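Long-range contacts in outer membrane protein Omp121 (PDB 5FQ8), which probably forms the TonB-dependent outer membrane channel of a SusCD complex that imports nutrients, apparently peptides, in the gut bacterium Bacteroides thetaiotaomicron: residues B[196-200]-B[238-242]; B[205-209]-B[223-227]; B[210-214]-B[838-842]; B[850-854]-B[877-883]. One frame throughout, in Å; residues are numbered along the deposited sequence.

Contact 1. Residues B[196-200]-B[238-242]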
loop_
_atom_site.group_PDB
_atom_site.type_symbol
_atom_site.label_atom_id
_atom_site.label_comp_id
_atom_site.label_asym_id
_atom_site.label_seq_id
_atom_site.Cartn_x
_atom_site.Cartn_y
_atom_site.Cartn_z
ATOM N N ASN B 196 -40.327 -24.124 -5.878
ATOM C CA ASN B 196 -40.312 -24.186 -7.336
ATOM C C ASN B 196 -41.676 -23.831 -7.910
ATOM O O ASN B 196 -42.053 -24.318 -8.972
ATOM C CB ASN B 196 -39.866 -25.559 -7.857
ATOM C CG ASN B 196 -38.394 -25.854 -7.573
ATOM O OD1 ASN B 196 -37.501 -25.275 -8.187
ATOM N ND2 ASN B 196 -38.143 -26.790 -6.677
ATOM N N GLU B 197 -42.424 -22.984 -7.214
ATOM C CA GLU B 197 -43.765 -22.625 -7.636
ATOM C C GLU B 197 -43.810 -21.326 -8.426
ATOM O O GLU B 197 -44.570 -21.225 -9.394
ATOM C CB GLU B 197 -44.671 -22.521 -6.411
ATOM C CG GLU B 197 -46.142 -22.741 -6.686
ATOM C CD GLU B 197 -46.992 -22.659 -5.437
ATOM O OE1 GLU B 197 -46.438 -22.753 -4.324
ATOM O OE2 GLU B 197 -48.220 -22.501 -5.575
ATOM N N PHE B 198 -42.994 -20.340 -8.058
ATOM C CA PHE B 198 -43.014 -19.021 -8.678
ATOM C C PHE B 198 -41.622 -18.654 -9.179
ATOM O O PHE B 198 -40.610 -19.061 -8.612
ATOM C CB PHE B 198 -43.514 -17.961 -7.694
ATOM C CG PHE B 198 -44.675 -18.403 -6.852
ATOM C CD1 PHE B 198 -45.972 -18.252 -7.304
ATOM C CD2 PHE B 198 -44.466 -18.960 -5.605
ATOM C CE1 PHE B 198 -47.024 -18.650 -6.536
ATOM C CE2 PHE B 198 -45.521 -19.359 -4.827
ATOM C CZ PHE B 198 -46.801 -19.203 -5.294
ATOM N N GLY B 199 -41.574 -17.847 -10.237
ATOM C CA GLY B 199 -40.335 -17.509 -10.881
ATOM C C GLY B 199 -39.943 -16.054 -10.730
ATOM O O GLY B 199 -40.379 -15.346 -9.811
ATOM N N MET B 200 -39.094 -15.606 -11.650
ATOM C CA MET B 200 -38.493 -14.286 -11.576
ATOM C C MET B 200 -39.546 -13.201 -11.505
ATOM O O MET B 200 -40.432 -13.126 -12.352
ATOM C CB MET B 200 -37.611 -14.059 -12.800
ATOM C CG MET B 200 -37.052 -12.658 -12.955
ATOM S SD MET B 200 -36.028 -12.568 -14.396
ATOM C CE MET B 200 -37.066 -13.383 -15.574
ATOM N N TYR B 238 -41.458 -20.327 -19.246
ATOM C CA TYR B 238 -41.513 -19.937 -17.841
ATOM C C TYR B 238 -41.770 -21.185 -17.000
ATOM O O TYR B 238 -42.896 -21.511 -16.627
ATOM C CB TYR B 238 -42.578 -18.867 -17.646
ATOM C CG TYR B 238 -42.495 -18.139 -16.335
ATOM C CD1 TYR B 238 -41.281 -17.682 -15.853
ATOM C CD2 TYR B 238 -43.632 -17.894 -15.586
ATOM C CE1 TYR B 238 -41.196 -17.018 -14.663
ATOM C CE2 TYR B 238 -43.554 -17.226 -14.391
ATOM C CZ TYR B 238 -42.328 -16.793 -13.938
ATOM O OH TYR B 238 -42.208 -16.126 -12.754
ATOM N N VAL B 239 -40.692 -21.914 -16.714
ATOM C CA VAL B 239 -40.770 -23.145 -15.944
ATOM C C VAL B 239 -39.692 -23.122 -14.883
ATOM O O VAL B 239 -38.738 -22.353 -14.957
ATOM C CB VAL B 239 -40.612 -24.408 -16.816
ATOM C CG1 VAL B 239 -41.739 -24.524 -17.802
ATOM C CG2 VAL B 239 -39.300 -24.383 -17.533
ATOM N N ALA B 240 -39.840 -23.992 -13.898
ATOM C CA ALA B 240 -38.861 -24.068 -12.828
ATOM C C ALA B 240 -37.690 -24.953 -13.224
ATOM O O ALA B 240 -37.837 -25.919 -13.974
ATOM C CB ALA B 240 -39.496 -24.611 -11.553
ATOM N N MET B 241 -36.515 -24.618 -12.704
ATOM C CA MET B 241 -35.304 -25.401 -12.914
ATOM C C MET B 241 -34.775 -25.803 -11.547
ATOM O O MET B 241 -33.819 -25.204 -11.039
ATOM C CB MET B 241 -34.273 -24.609 -13.705
ATOM C CG MET B 241 -34.746 -24.206 -15.054
ATOM S SD MET B 241 -33.393 -24.345 -16.172
ATOM C CE MET B 241 -34.067 -23.755 -17.693
ATOM N N PRO B 242 -35.356 -26.834 -10.938
ATOM C CA PRO B 242 -35.084 -27.098 -9.523
ATOM C C PRO B 242 -33.649 -27.449 -9.230
ATOM O O PRO B 242 -33.197 -27.267 -8.099
ATOM C CB PRO B 242 -36.014 -28.275 -9.216
ATOM C CG PRO B 242 -37.040 -28.237 -10.264
ATOM C CD PRO B 242 -36.363 -27.751 -11.478
#
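Two irregular pieces of the extracellular loop between barrel strands 177-188 and 252-264 meet here, their end-to-end directions 133° apart. At one end the backbone places N196 CB 3.8 Å from A240 CB, and the m rotamer carries N196 OD1 to 3.3 Å from P242 CA; that OD1 accepts a hydrogen bond from R339. At the other, Y238 (chi1 t) reaches across so that its OH, weakly hydrogen-bonded to P216 O, lies 3.0 Å from G199 CA. An ideal CB on G199 would clash with this OH at 2.5 Å, consistent with a glycine here. M200 extends (t,t,p) onto W225 and P338; its N is 3.3 Å from Y238 OH at a poor angle and instead bonds D340. The CA-to-CB bonds of F198 and E197 point away from 238-242; F198 packs on R851, and E197 pairs with R217 and is a known calcium ligand. The chemistry is therefore mainly van der Waals, the polar groups of N196, M200 and Y238 finding partners in neighbouring loops.

Contact 2. Residues B[205-209]-B[223-227]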
loop_
_atom_site.group_PDB
_atom_site.type_symbol
_atom_site.label_atom_id
_atom_site.label_comp_id
_atom_site.label_asym_id
_atom_site.label_seq_id
_atom_site.Cartn_x
_atom_site.Cartn_y
_atom_site.Cartn_z
ATOM N N ASN B 205 -45.360 -9.655 -9.469
ATOM C CA ASN B 205 -45.500 -9.361 -10.885
ATOM C C ASN B 205 -44.285 -9.859 -11.655
ATOM O O ASN B 205 -43.204 -10.044 -11.096
ATOM C CB ASN B 205 -45.685 -7.857 -11.105
ATOM C CG ASN B 205 -46.833 -7.287 -10.305
ATOM O OD1 ASN B 205 -47.735 -7.988 -9.915
ATOM N ND2 ASN B 205 -46.792 -6.005 -10.060
ATOM N N HIS B 206 -44.470 -10.085 -12.947
ATOM C CA HIS B 206 -43.374 -10.579 -13.767
ATOM C C HIS B 206 -42.333 -9.497 -14.004
ATOM O O HIS B 206 -42.651 -8.313 -14.146
ATOM C CB HIS B 206 -43.895 -11.083 -15.103
ATOM C CG HIS B 206 -42.851 -11.717 -15.957
ATOM N ND1 HIS B 206 -41.998 -12.691 -15.494
ATOM C CD2 HIS B 206 -42.543 -11.538 -17.259
ATOM C CE1 HIS B 206 -41.204 -13.083 -16.473
ATOM N NE2 HIS B 206 -41.513 -12.397 -17.556
ATOM N N THR B 207 -41.082 -9.919 -14.066
ATOM C CA THR B 207 -39.973 -9.028 -14.349
ATOM C C THR B 207 -38.994 -9.759 -15.246
ATOM O O THR B 207 -39.005 -10.983 -15.336
ATOM C CB THR B 207 -39.293 -8.563 -13.072
ATOM O OG1 THR B 207 -40.291 -8.135 -12.146
ATOM C CG2 THR B 207 -38.371 -7.403 -13.344
ATOM N N GLU B 208 -38.167 -8.991 -15.940
ATOM C CA GLU B 208 -37.173 -9.545 -16.840
ATOM C C GLU B 208 -35.773 -9.468 -16.263
ATOM O O GLU B 208 -34.823 -9.851 -16.935
ATOM C CB GLU B 208 -37.244 -8.828 -18.186
ATOM C CG GLU B 208 -38.633 -8.845 -18.770
ATOM C CD GLU B 208 -38.773 -8.026 -20.014
ATOM O OE1 GLU B 208 -37.755 -7.527 -20.514
ATOM O OE2 GLU B 208 -39.912 -7.878 -20.491
ATOM N N LEU B 209 -35.629 -9.029 -15.029
ATOM C CA LEU B 209 -34.309 -8.660 -14.539
ATOM C C LEU B 209 -34.097 -8.890 -13.047
ATOM O O LEU B 209 -33.115 -8.372 -12.514
ATOM C CB LEU B 209 -34.049 -7.174 -14.855
ATOM C CG LEU B 209 -33.168 -6.695 -16.014
ATOM C CD1 LEU B 209 -33.789 -6.924 -17.365
ATOM C CD2 LEU B 209 -32.899 -5.229 -15.819
ATOM N N GLN B 223 -41.828 -16.357 -21.904
ATOM C CA GLN B 223 -41.642 -14.984 -21.475
ATOM C C GLN B 223 -40.208 -14.554 -21.749
ATOM O O GLN B 223 -39.344 -15.353 -22.111
ATOM C CB GLN B 223 -41.980 -14.833 -19.993
ATOM C CG GLN B 223 -43.340 -15.369 -19.621
ATOM C CD GLN B 223 -44.470 -14.433 -19.990
ATOM O OE1 GLN B 223 -44.292 -13.228 -20.056
ATOM N NE2 GLN B 223 -45.636 -14.988 -20.247
ATOM N N LEU B 224 -39.964 -13.267 -21.600
ATOM C CA LEU B 224 -38.624 -12.757 -21.776
ATOM C C LEU B 224 -37.857 -12.870 -20.469
ATOM O O LEU B 224 -38.413 -13.191 -19.417
ATOM C CB LEU B 224 -38.681 -11.317 -22.257
ATOM C CG LEU B 224 -39.382 -11.140 -23.590
ATOM C CD1 LEU B 224 -39.636 -9.681 -23.881
ATOM C CD2 LEU B 224 -38.504 -11.735 -24.640
ATOM N N TRP B 225 -36.560 -12.629 -20.549
ATOM C CA TRP B 225 -35.764 -12.488 -19.345
ATOM C C TRP B 225 -34.436 -11.842 -19.713
ATOM O O TRP B 225 -34.039 -11.813 -20.879
ATOM C CB TRP B 225 -35.557 -13.836 -18.645
ATOM C CG TRP B 225 -34.677 -14.774 -19.366
ATOM C CD1 TRP B 225 -34.984 -15.520 -20.452
ATOM C CD2 TRP B 225 -33.336 -15.077 -19.037
ATOM N NE1 TRP B 225 -33.910 -16.265 -20.832
ATOM C CE2 TRP B 225 -32.880 -16.010 -19.970
ATOM C CE3 TRP B 225 -32.466 -14.639 -18.042
ATOM C CZ2 TRP B 225 -31.593 -16.511 -19.940
ATOM C CZ3 TRP B 225 -31.193 -15.142 -18.013
ATOM C CH2 TRP B 225 -30.768 -16.063 -18.952
ATOM N N GLY B 226 -33.770 -11.308 -18.704
ATOM C CA GLY B 226 -32.433 -10.799 -18.881
ATOM C C GLY B 226 -32.411 -9.457 -19.579
ATOM O O GLY B 226 -33.431 -8.877 -19.937
ATOM N N ASN B 227 -31.202 -8.956 -19.770
ATOM C CA ASN B 227 -31.026 -7.665 -20.403
ATOM C C ASN B 227 -31.224 -7.775 -21.904
ATOM O O ASN B 227 -31.545 -8.835 -22.447
ATOM C CB ASN B 227 -29.654 -7.103 -20.083
ATOM C CG ASN B 227 -29.663 -6.259 -18.850
ATOM O OD1 ASN B 227 -30.491 -5.370 -18.702
ATOM N ND2 ASN B 227 -28.750 -6.536 -17.942
#
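H206, in the t rotamer, lays its imidazole against the backbone and CB of strand 222-225: NE2 is 3.5 Å from Q223 CB, and L224 O, 3.7 Å from NE2, sits at the ring edge near its plane. The two segments run at 25° to one another, with E208 CA 4.1 Å from W225 CA and L209 CA 5.2 Å from G226 CA. Where they come closest, G226 N donates to E208 O at 2.5 Å, but the 129° angle makes this bond weak. G226 has phi 77°, and here the chain turns its corner. Beyond it, L209 (chi1 -102°, between wells) brings CD1 to 3.2 Å from G226 O and CD2 to 3.8 Å from N227 OD1; N227 ND2 hydrogen-bonds N430 OD1. E208 places OE2 3.8 Å from L224 CD1, while its OE1 bonds Q233. W225 points its CB away from 205-209 and hydrogen-bonds S9 of the BT_2262 lipoprotein chain; H206 also meets F143 of the uncharacterized protein chain edge-to-face. Thus 205-209 packs along an outermost strand of the small antiparallel sheet 222-225/232-237/227-229, within the long loop between barrel strands 177-188 and 252-264 of this TonB-dependent receptor.

Contact 3. Residues B[210-214]-B[838-842]; sequences ENGSW and YFTGN
The C-terminal end of helix 832-839 is received by an irregular loop, in a register that puts G212 CA 4.5 Å from T840 CA and S213 CA 4.9 Å from G841 CA. Loop phi/psi run -83/160 (E210), -98/32 (N211), -164/-179 (G212), -133/49 (S213) and -102/50 (W214); Y838 (-63/-56) and F839 (-57/-40) are helical. W214 and T840 bury the most surface. W214 (chi1 m, chi2 100°) lays its indole across the helix end, NE1 donating to F839 O at 3.1 Å and 175°. Its CZ2 is 3.5 Å from Y838 O, near the ring plane, and one indole face receives G841 CA, 3.3 Å from CE2. At G841 (75/26) both the positive phi and the tight fit against the indole suit a glycine. T840 (-85/-2, chi1 t) offers its carbonyl O to S213 N at 2.9 Å and 150°, with G212 CA 3.2 Å from the same O, and holds OG1 2.7 Å from N211 O. S213, rotamer m, donates from OG to N842 OD1 at 2.5 Å. E210, N211 and F839 pack on the backbone of the bound peptide. F839 O and T840 O are thus captured by the loop, while G841, of positive phi with two backbone bonds back into the last turn (G841 N to Y838 O, 3.0 Å, within 838-842), makes the helix end a Schellman motif.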
loop_
_atom_site.group_PDB
_atom_site.type_symbol
_atom_site.label_atom_id
_atom_site.label_comp_id
_atom_site.label_asym_id
_atom_site.label_seq_id
_atom_site.Cartn_x
_atom_site.Cartn_y
_atom_site.Cartn_z
ATOM N N GLU B 210 -34.943 -9.631 -12.349
ATOM C CA GLU B 210 -34.828 -9.663 -10.899
ATOM C C GLU B 210 -33.776 -10.649 -10.436
ATOM O O GLU B 210 -33.422 -11.601 -11.128
ATOM C CB GLU B 210 -36.138 -10.060 -10.233
ATOM C CG GLU B 210 -37.271 -9.132 -10.473
ATOM C CD GLU B 210 -37.082 -7.785 -9.861
ATOM O OE1 GLU B 210 -36.610 -7.697 -8.715
ATOM O OE2 GLU B 210 -37.403 -6.807 -10.543
ATOM N N ASN B 211 -33.319 -10.442 -9.209
ATOM C CA ASN B 211 -32.456 -11.397 -8.542
ATOM C C ASN B 211 -33.226 -12.290 -7.592
ATOM O O ASN B 211 -32.690 -12.687 -6.560
ATOM C CB ASN B 211 -31.376 -10.652 -7.785
ATOM C CG ASN B 211 -31.957 -9.724 -6.794
ATOM O OD1 ASN B 211 -33.012 -9.161 -7.030
ATOM N ND2 ASN B 211 -31.316 -9.584 -5.657
ATOM N N GLY B 212 -34.476 -12.598 -7.906
ATOM C CA GLY B 212 -35.346 -13.226 -6.939
ATOM C C GLY B 212 -36.546 -13.817 -7.635
ATOM O O GLY B 212 -36.676 -13.755 -8.858
ATOM N N SER B 213 -37.426 -14.404 -6.838
ATOM C CA SER B 213 -38.473 -15.260 -7.372
ATOM C C SER B 213 -39.810 -14.927 -6.762
ATOM O O SER B 213 -40.539 -15.800 -6.300
ATOM C CB SER B 213 -38.187 -16.738 -7.136
ATOM O OG SER B 213 -36.913 -17.120 -7.601
ATOM N N TRP B 214 -40.160 -13.650 -6.740
ATOM C CA TRP B 214 -41.516 -13.262 -6.368
ATOM C C TRP B 214 -42.339 -12.922 -7.600
ATOM O O TRP B 214 -42.960 -11.882 -7.660
ATOM C CB TRP B 214 -41.493 -12.086 -5.405
ATOM C CG TRP B 214 -40.742 -12.291 -4.128
ATOM C CD1 TRP B 214 -39.486 -11.872 -3.850
ATOM C CD2 TRP B 214 -41.230 -12.902 -2.935
ATOM N NE1 TRP B 214 -39.150 -12.198 -2.570
ATOM C CE2 TRP B 214 -40.208 -12.832 -1.984
ATOM C CE3 TRP B 214 -42.433 -13.512 -2.582
ATOM C CZ2 TRP B 214 -40.344 -13.356 -0.706
ATOM C CZ3 TRP B 214 -42.571 -14.028 -1.310
ATOM C CH2 TRP B 214 -41.537 -13.946 -0.389
ATOM N N TYR B 838 -35.041 -16.213 2.272
ATOM C CA TYR B 838 -36.292 -15.530 2.548
ATOM C C TYR B 838 -36.419 -14.273 1.697
ATOM O O TYR B 838 -37.374 -14.128 0.927
ATOM C CB TYR B 838 -36.389 -15.218 4.037
ATOM C CG TYR B 838 -37.054 -16.327 4.817
ATOM C CD1 TYR B 838 -36.709 -17.662 4.606
ATOM C CD2 TYR B 838 -38.029 -16.042 5.760
ATOM C CE1 TYR B 838 -37.317 -18.675 5.316
ATOM C CE2 TYR B 838 -38.629 -17.028 6.468
ATOM C CZ TYR B 838 -38.276 -18.349 6.242
ATOM O OH TYR B 838 -38.894 -19.341 6.954
ATOM N N PHE B 839 -35.438 -13.368 1.789
ATOM C CA PHE B 839 -35.533 -12.091 1.078
ATOM C C PHE B 839 -35.725 -12.290 -0.414
ATOM O O PHE B 839 -36.488 -11.565 -1.055
ATOM C CB PHE B 839 -34.283 -11.245 1.317
ATOM C CG PHE B 839 -34.145 -10.098 0.356
ATOM C CD1 PHE B 839 -34.856 -8.926 0.544
ATOM C CD2 PHE B 839 -33.306 -10.185 -0.727
ATOM C CE1 PHE B 839 -34.734 -7.877 -0.327
ATOM C CE2 PHE B 839 -33.184 -9.138 -1.604
ATOM C CZ PHE B 839 -33.898 -7.979 -1.404
ATOM N N THR B 840 -35.036 -13.254 -0.981
ATOM C CA THR B 840 -35.048 -13.408 -2.420
ATOM C C THR B 840 -36.226 -14.218 -2.928
ATOM O O THR B 840 -36.363 -14.371 -4.145
ATOM C CB THR B 840 -33.752 -14.050 -2.856
ATOM O OG1 THR B 840 -33.575 -13.828 -4.247
ATOM C CG2 THR B 840 -33.807 -15.497 -2.602
ATOM N N GLY B 841 -37.081 -14.717 -2.035
ATOM C CA GLY B 841 -38.259 -15.447 -2.451
ATOM C C GLY B 841 -37.983 -16.839 -2.942
ATOM O O GLY B 841 -38.752 -17.372 -3.742
ATOM N N ASN B 842 -36.900 -17.450 -2.486
ATOM C CA ASN B 842 -36.505 -18.751 -2.991
ATOM C C ASN B 842 -36.712 -19.883 -2.004
ATOM O O ASN B 842 -36.832 -21.024 -2.434
ATOM C CB ASN B 842 -35.032 -18.729 -3.415
ATOM C CG ASN B 842 -34.820 -18.068 -4.736
ATOM O OD1 ASN B 842 -35.739 -17.943 -5.527
ATOM N ND2 ASN B 842 -33.601 -17.636 -4.984
#

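Contact 4. Residues B[850-854]-B[877-883]. With CA (calcium ion), chain N.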
loop_
_atom_site.group_PDB
_atom_site.type_symbol
_atom_site.label_atom_id
_atom_site.label_comp_id
_atom_site.label_asym_id
_atom_site.label_seq_id
_atom_site.Cartn_x
_atom_site.Cartn_y
_atom_site.Cartn_z
ATOM N N ASP B 850 -49.710 -19.892 -0.749
ATOM C CA ASP B 850 -49.789 -19.796 -2.199
ATOM C C ASP B 850 -49.672 -18.340 -2.622
ATOM O O ASP B 850 -50.109 -17.938 -3.702
ATOM C CB ASP B 850 -51.063 -20.440 -2.736
ATOM C CG ASP B 850 -51.183 -21.893 -2.329
ATOM O OD1 ASP B 850 -50.809 -22.224 -1.184
ATOM O OD2 ASP B 850 -51.697 -22.655 -3.164
ATOM N N ARG B 851 -49.084 -17.551 -1.729
ATOM C CA ARG B 851 -48.755 -16.158 -1.965
ATOM C C ARG B 851 -49.994 -15.331 -2.298
ATOM O O ARG B 851 -49.920 -14.303 -2.968
ATOM C CB ARG B 851 -47.673 -16.043 -3.038
ATOM C CG ARG B 851 -46.315 -16.338 -2.453
ATOM C CD ARG B 851 -45.213 -16.197 -3.458
ATOM N NE ARG B 851 -43.950 -16.617 -2.877
ATOM C CZ ARG B 851 -42.842 -16.808 -3.578
ATOM N NH1 ARG B 851 -42.855 -16.607 -4.877
ATOM N NH2 ARG B 851 -41.726 -17.189 -2.979
ATOM N N ASN B 852 -51.124 -15.764 -1.809
ATOM C CA ASN B 852 -52.330 -14.979 -1.927
ATOM C C ASN B 852 -52.424 -13.994 -0.771
ATOM O O ASN B 852 -51.842 -14.220 0.289
ATOM C CB ASN B 852 -53.540 -15.887 -1.926
ATOM C CG ASN B 852 -53.589 -16.762 -3.131
ATOM O OD1 ASN B 852 -53.327 -16.321 -4.241
ATOM N ND2 ASN B 852 -53.916 -18.024 -2.921
ATOM N N PRO B 853 -53.142 -12.891 -0.954
ATOM C CA PRO B 853 -53.263 -11.899 0.116
ATOM C C PRO B 853 -53.735 -12.542 1.393
ATOM O O PRO B 853 -54.635 -13.371 1.387
ATOM C CB PRO B 853 -54.296 -10.920 -0.437
ATOM C CG PRO B 853 -54.959 -11.621 -1.538
ATOM C CD PRO B 853 -53.921 -12.494 -2.129
ATOM N N LEU B 854 -53.110 -12.189 2.494
ATOM C CA LEU B 854 -53.363 -12.949 3.699
ATOM C C LEU B 854 -53.319 -12.042 4.907
ATOM O O LEU B 854 -52.555 -11.082 4.954
ATOM C CB LEU B 854 -52.355 -14.076 3.851
ATOM C CG LEU B 854 -50.936 -13.682 4.208
ATOM C CD1 LEU B 854 -50.663 -14.002 5.646
ATOM C CD2 LEU B 854 -50.020 -14.425 3.311
ATOM N N PRO B 877 -55.299 -7.116 5.175
ATOM C CA PRO B 877 -54.458 -8.152 4.588
ATOM C C PRO B 877 -53.100 -7.606 4.193
ATOM O O PRO B 877 -52.920 -6.413 3.953
ATOM C CB PRO B 877 -55.253 -8.575 3.353
ATOM C CG PRO B 877 -55.956 -7.345 2.953
ATOM C CD PRO B 877 -56.326 -6.649 4.230
ATOM N N ILE B 878 -52.134 -8.509 4.156
ATOM C CA ILE B 878 -50.880 -8.235 3.477
ATOM C C ILE B 878 -51.119 -8.493 2.001
ATOM O O ILE B 878 -51.453 -9.608 1.608
ATOM C CB ILE B 878 -49.748 -9.115 4.015
ATOM C CG1 ILE B 878 -49.505 -8.844 5.488
ATOM C CG2 ILE B 878 -48.505 -8.840 3.255
ATOM C CD1 ILE B 878 -48.484 -9.781 6.081
ATOM N N THR B 879 -50.985 -7.467 1.189
ATOM C CA THR B 879 -51.344 -7.627 -0.205
ATOM C C THR B 879 -50.323 -8.491 -0.924
ATOM O O THR B 879 -49.196 -8.681 -0.467
ATOM C CB THR B 879 -51.448 -6.268 -0.897
ATOM O OG1 THR B 879 -50.198 -5.577 -0.796
ATOM C CG2 THR B 879 -52.533 -5.433 -0.248
ATOM N N SER B 880 -50.748 -9.032 -2.061
ATOM C CA SER B 880 -49.845 -9.794 -2.907
ATOM C C SER B 880 -48.576 -9.018 -3.165
ATOM O O SER B 880 -47.471 -9.560 -3.083
ATOM C CB SER B 880 -50.523 -10.106 -4.229
ATOM O OG SER B 880 -51.859 -10.474 -4.002
ATOM N N SER B 881 -48.725 -7.728 -3.458
ATOM C CA SER B 881 -47.586 -6.906 -3.816
ATOM C C SER B 881 -46.628 -6.727 -2.654
ATOM O O SER B 881 -45.453 -6.416 -2.870
ATOM C CB SER B 881 -48.076 -5.547 -4.320
ATOM O OG SER B 881 -47.018 -4.798 -4.892
ATOM N N ASN B 882 -47.090 -6.915 -1.423
ATOM C CA ASN B 882 -46.220 -6.726 -0.274
ATOM C C ASN B 882 -45.796 -8.026 0.393
ATOM O O ASN B 882 -45.056 -7.978 1.378
ATOM C CB ASN B 882 -46.891 -5.839 0.775
ATOM C CG ASN B 882 -46.946 -4.377 0.374
ATOM O OD1 ASN B 882 -46.128 -3.884 -0.392
ATOM N ND2 ASN B 882 -47.924 -3.672 0.910
ATOM N N ILE B 883 -46.225 -9.181 -0.113
ATOM C CA ILE B 883 -45.852 -10.436 0.533
ATOM C C ILE B 883 -44.346 -10.617 0.507
ATOM O O ILE B 883 -43.753 -11.114 1.469
ATOM C CB ILE B 883 -46.585 -11.618 -0.125
ATOM C CG1 ILE B 883 -47.988 -11.731 0.447
ATOM C CG2 ILE B 883 -45.848 -12.924 0.102
ATOM C CD1 ILE B 883 -48.666 -12.991 0.093
HETATM CA CA CA N . -49.707 -23.837 -1.672
HETATM O O HOH W 1 -48.296 -25.441 -0.870
#
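Beside a calcium site, a single antiparallel beta bridge joins the loop after helix 832-839 to the residues leading into helix 880-889. L854 and I878 form the hydrogen-bonded pair: L854 N donates to I878 O at 3.2 Å and I878 N to L854 O at 2.7 Å, with angles of 155° and 165°. CA-H...O contacts flank it, P853 CA to I878 O at 3.3 Å and P877 CA to L854 O at 3.5 Å. Past the bridge the helix's first turn folds back, its I883 pointing toward the loop; CD1 lies 3.4 Å from N852 O, 3.6 Å from R851 O and 3.8 Å from L854 CD2. P853 CD rests 3.4 Å from S880 OG, which bonds D18 of the uncharacterized protein chain. D850 CB points away from 877-883. E197 is another known ligand of this calcium site. The carboxylate of D850, also bonded to K14 of the uncharacterized protein chain, binds calcium through OD1 at 2.0 Å and OD2 at 2.8 Å, with water 1 at 2.3 Å from the ion.

Overall arrangement
All four contacts gather on one side of the chain's centre, their own centres 11 to 21 Å apart. Contacts 1 and 2 lie wholly in the loop between barrel strands 177-188 and 252-264, contact 2 nested inside contact 1. Contact 3 crosses both, tying that loop to helix 832-839 some 624 residues later, and contact 4 follows in series. R851 joins contacts 3 and 4: its NH1 is 2.8 Å from S213 O and its NH2 3.1 Å from G841 O, while F198 of contact 1 packs on it. M200 links contact 1 to contact 2, its CE 3.1 Å from T207 O. Distant loops thus form one extracellular cluster in contact with calcium, the bound peptide and neighbouring protein chains.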